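Local coordinates for protein flavin prenyltransferase UbiX (PDB 6M8V) that probably links a dimethylallyl group from dimethylallyl monophosphate to the flavin of FMN, making the prenylated cofactor used by UbiD-type decarboxylases, at residues Leu20-Asp25 against Arg166-Leu171. Residues are numbered along the deposited sequence; the frame is centred on the assembly and turned at random.
Sequences LEVLKD and RVLDIL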
ATOM      1  N   LEU A  20      -5.181 -36.074  17.946  1.00 32.07           N
ATOM      2  CA  LEU A  20      -5.449 -36.191  19.377  1.00 32.75           C
ATOM      3  C   LEU A  20      -4.954 -37.519  19.936  1.00 43.69           C
ATOM      4  O   LEU A  20      -4.495 -37.579  21.082  1.00 34.86           O
ATOM      5  CB  LEU A  20      -6.943 -36.036  19.650  1.00 35.71           C
ATOM      6  CG  LEU A  20      -7.513 -34.621  19.691  1.00 34.93           C
ATOM      7  CD1 LEU A  20      -9.019 -34.686  19.585  1.00 36.74           C
ATOM      8  CD2 LEU A  20      -7.102 -33.914  20.963  1.00 31.67           C
ATOM      9  N   GLU A  21      -5.047 -38.598  19.153  1.00 34.64           N
ATOM     10  CA  GLU A  21      -4.626 -39.885  19.695  1.00 39.51           C
ATOM     11  C   GLU A  21      -3.114 -40.072  19.638  1.00 38.67           C
ATOM     12  O   GLU A  21      -2.541 -40.672  20.555  1.00 39.16           O
ATOM     13  CB  GLU A  21      -5.347 -41.042  18.992  1.00 38.21           C
ATOM     14  CG  GLU A  21      -5.397 -40.999  17.481  1.00 41.75           C
ATOM     15  CD  GLU A  21      -6.512 -41.881  16.935  1.00 50.75           C
ATOM     16  OE1 GLU A  21      -7.587 -41.940  17.574  1.00 51.29           O
ATOM     17  OE2 GLU A  21      -6.314 -42.526  15.881  1.00 52.90           O
ATOM     18  N   VAL A  22      -2.437 -39.553  18.609  1.00 40.54           N
ATOM     19  CA  VAL A  22      -0.978 -39.602  18.626  1.00 42.36           C
ATOM     20  C   VAL A  22      -0.376 -38.653  19.656  1.00 46.76           C
ATOM     21  O   VAL A  22       0.800 -38.796  19.998  1.00 54.12           O
ATOM     22  CB  VAL A  22      -0.377 -39.312  17.234  1.00 36.69           C
ATOM     23  CG1 VAL A  22      -0.978 -40.242  16.185  1.00 35.93           C
ATOM     24  CG2 VAL A  22      -0.571 -37.851  16.855  1.00 43.66           C
ATOM     25  N   LEU A  23      -1.150 -37.694  20.167  1.00 45.12           N
ATOM     26  CA  LEU A  23      -0.692 -36.777  21.204  1.00 43.65           C
ATOM     27  C   LEU A  23      -1.033 -37.245  22.610  1.00 45.21           C
ATOM     28  O   LEU A  23      -0.571 -36.616  23.577  1.00 47.40           O
ATOM     29  CB  LEU A  23      -1.295 -35.383  20.986  1.00 39.58           C
ATOM     30  CG  LEU A  23      -0.635 -34.473  19.943  1.00 43.30           C
ATOM     31  CD1 LEU A  23      -1.360 -33.149  19.899  1.00 31.86           C
ATOM     32  CD2 LEU A  23       0.821 -34.279  20.303  1.00 48.19           C
ATOM     33  N   LYS A  24      -1.809 -38.334  22.727  1.00 53.47           N
ATOM     34  CA  LYS A  24      -2.434 -38.715  23.995  1.00 58.88           C
ATOM     35  C   LYS A  24      -1.420 -38.790  25.128  1.00 61.07           C
ATOM     36  O   LYS A  24      -1.614 -38.199  26.193  1.00 70.30           O
ATOM     37  CB  LYS A  24      -3.141 -40.065  23.865  1.00 59.88           C
ATOM     38  CG  LYS A  24      -3.935 -40.492  25.115  1.00 69.49           C
ATOM     39  CD  LYS A  24      -4.463 -39.276  25.890  1.00 71.34           C
ATOM     40  CE  LYS A  24      -5.755 -39.553  26.585  1.00 74.05           C
ATOM     41  NZ  LYS A  24      -5.558 -40.688  27.535  1.00 78.79           N
ATOM     42  N   ASP A  25      -0.345 -39.539  24.931  1.00 50.37           N
ATOM     43  CA  ASP A  25       0.607 -39.788  26.003  1.00 61.63           C
ATOM     44  C   ASP A  25       1.915 -39.041  25.786  1.00 62.52           C
ATOM     45  O   ASP A  25       2.934 -39.396  26.386  1.00 69.41           O
ATOM     46  CB  ASP A  25       0.850 -41.294  26.154  1.00 72.64           C
ATOM     47  CG  ASP A  25      -0.363 -42.031  26.720  1.00 81.32           C
ATOM     48  OD1 ASP A  25      -0.941 -41.567  27.729  1.00 83.90           O
ATOM     49  OD2 ASP A  25      -0.748 -43.081  26.157  1.00 84.56           O
ATOM     50  N   ARG A 166       3.343 -34.355   9.882  1.00 29.84           N
ATOM     51  CA  ARG A 166       3.868 -33.028   9.576  1.00 26.03           C
ATOM     52  C   ARG A 166       3.481 -32.020  10.651  1.00 25.08           C
ATOM     53  O   ARG A 166       4.273 -31.135  10.995  1.00 29.21           O
ATOM     54  CB  ARG A 166       3.370 -32.573   8.205  1.00 25.43           C
ATOM     55  CG  ARG A 166       3.890 -33.414   7.054  1.00 28.97           C
ATOM     56  CD  ARG A 166       5.393 -33.283   6.927  1.00 35.98           C
ATOM     57  NE  ARG A 166       5.755 -32.030   6.278  1.00 41.97           N
ATOM     58  CZ  ARG A 166       6.793 -31.281   6.634  1.00 48.49           C
ATOM     59  NH1 ARG A 166       7.571 -31.662   7.638  1.00 45.39           N
ATOM     60  NH2 ARG A 166       7.047 -30.152   5.988  1.00 53.54           N
ATOM     61  N   VAL A 167       2.270 -32.140  11.201  1.00 27.40           N
ATOM     62  CA  VAL A 167       1.875 -31.265  12.302  1.00 28.87           C
ATOM     63  C   VAL A 167       2.781 -31.486  13.505  1.00 24.88           C
ATOM     64  O   VAL A 167       3.250 -30.527  14.131  1.00 29.62           O
ATOM     65  CB  VAL A 167       0.395 -31.482  12.662  1.00 28.71           C
ATOM     66  CG1 VAL A 167       0.066 -30.790  13.979  1.00 24.82           C
ATOM     67  CG2 VAL A 167      -0.496 -30.969  11.553  1.00 23.37           C
ATOM     68  N   LEU A 168       3.053 -32.748  13.843  1.00 26.99           N
ATOM     69  CA  LEU A 168       3.971 -33.025  14.944  1.00 34.28           C
ATOM     70  C   LEU A 168       5.369 -32.502  14.637  1.00 26.95           C
ATOM     71  O   LEU A 168       6.062 -32.001  15.531  1.00 27.04           O
ATOM     72  CB  LEU A 168       4.011 -34.527  15.243  1.00 38.32           C
ATOM     73  CG  LEU A 168       2.722 -35.179  15.756  1.00 39.65           C
ATOM     74  CD1 LEU A 168       2.948 -36.650  16.100  1.00 40.55           C
ATOM     75  CD2 LEU A 168       2.165 -34.426  16.954  1.00 35.86           C
ATOM     76  N   ASP A 169       5.802 -32.610  13.378  1.00 27.26           N
ATOM     77  CA  ASP A 169       7.076 -32.015  12.976  1.00 27.78           C
ATOM     78  C   ASP A 169       7.138 -30.535  13.340  1.00 31.96           C
ATOM     79  O   ASP A 169       8.111 -30.074  13.945  1.00 32.22           O
ATOM     80  CB  ASP A 169       7.298 -32.200  11.472  1.00 33.64           C
ATOM     81  CG  ASP A 169       7.588 -33.639  11.094  1.00 42.20           C
ATOM     82  OD1 ASP A 169       7.980 -34.421  11.986  1.00 45.71           O
ATOM     83  OD2 ASP A 169       7.442 -33.985   9.900  1.00 44.14           O
ATOM     84  N   ILE A 170       6.098 -29.777  12.975  1.00 33.33           N
ATOM     85  CA  ILE A 170       6.048 -28.344  13.271  1.00 23.24           C
ATOM     86  C   ILE A 170       6.011 -28.099  14.775  1.00 26.32           C
ATOM     87  O   ILE A 170       6.574 -27.114  15.269  1.00 30.47           O
ATOM     88  CB  ILE A 170       4.833 -27.703  12.564  1.00 23.40           C
ATOM     89  CG1 ILE A 170       4.987 -27.788  11.045  1.00 24.64           C
ATOM     90  CG2 ILE A 170       4.664 -26.259  12.979  1.00 24.64           C
ATOM     91  CD1 ILE A 170       6.089 -26.892  10.498  1.00 23.82           C
ATOM     92  N   LEU A 171       5.355 -28.982  15.526  1.00 51.98           N
ATOM     93  CA  LEU A 171       5.312 -28.853  16.977  1.00 52.76           C
ATOM     94  C   LEU A 171       6.642 -29.191  17.637  1.00 54.80           C
ATOM     95  O   LEU A 171       6.805 -28.925  18.831  1.00 54.74           O
ATOM     96  CB  LEU A 171       4.207 -29.751  17.543  1.00 52.63           C
ATOM     97  CG  LEU A 171       2.774 -29.332  17.213  1.00 52.69           C
ATOM     98  CD1 LEU A 171       1.811 -30.490  17.402  1.00 52.80           C
ATOM     99  CD2 LEU A 171       2.363 -28.151  18.071  1.00 53.85           C
TER
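With CG anti to its own carbonyl carbon (chi1 -65°) and the chain beyond extended, Leu168 sets its two methyls against Val22 and Leu23; Val22 offers CG2, placed by chi1 -54° between the backbone N and the carbonyl carbon, and Leu23 offers CD2. Leu23 also has CG anti to the carbonyl carbon, and its CD2 lies 3.6 Å from CD2 of Leu168, the two side chains running past each other in opposite directions. The other prong, Leu168 CD1, comes within 3.8 Å of Val22 CG2, here at an oblique crossing. One leucine thus divides its two methyls between the consecutive residues Val22 and Leu23, while Leu19 also touches it. The backbones stay well apart, with Leu23 CA and Leu168 CA 8.7 Å from each other.

Arg166, predicted to bind dimethylallyl phosphate, forms a salt bridge from NH1 to Asp169 OD2 (3.2 Å), which lies almost in the guanidinium plane, and also pairs with Glu111 of a second subunit. Between segments 20-25 and 166-171, which pack on strands 28-33 and 114-119 of the parallel sheet, the contact itself is purely aliphatic, implying cohesion by dispersion and burial of methyl groups, with little directional constraint.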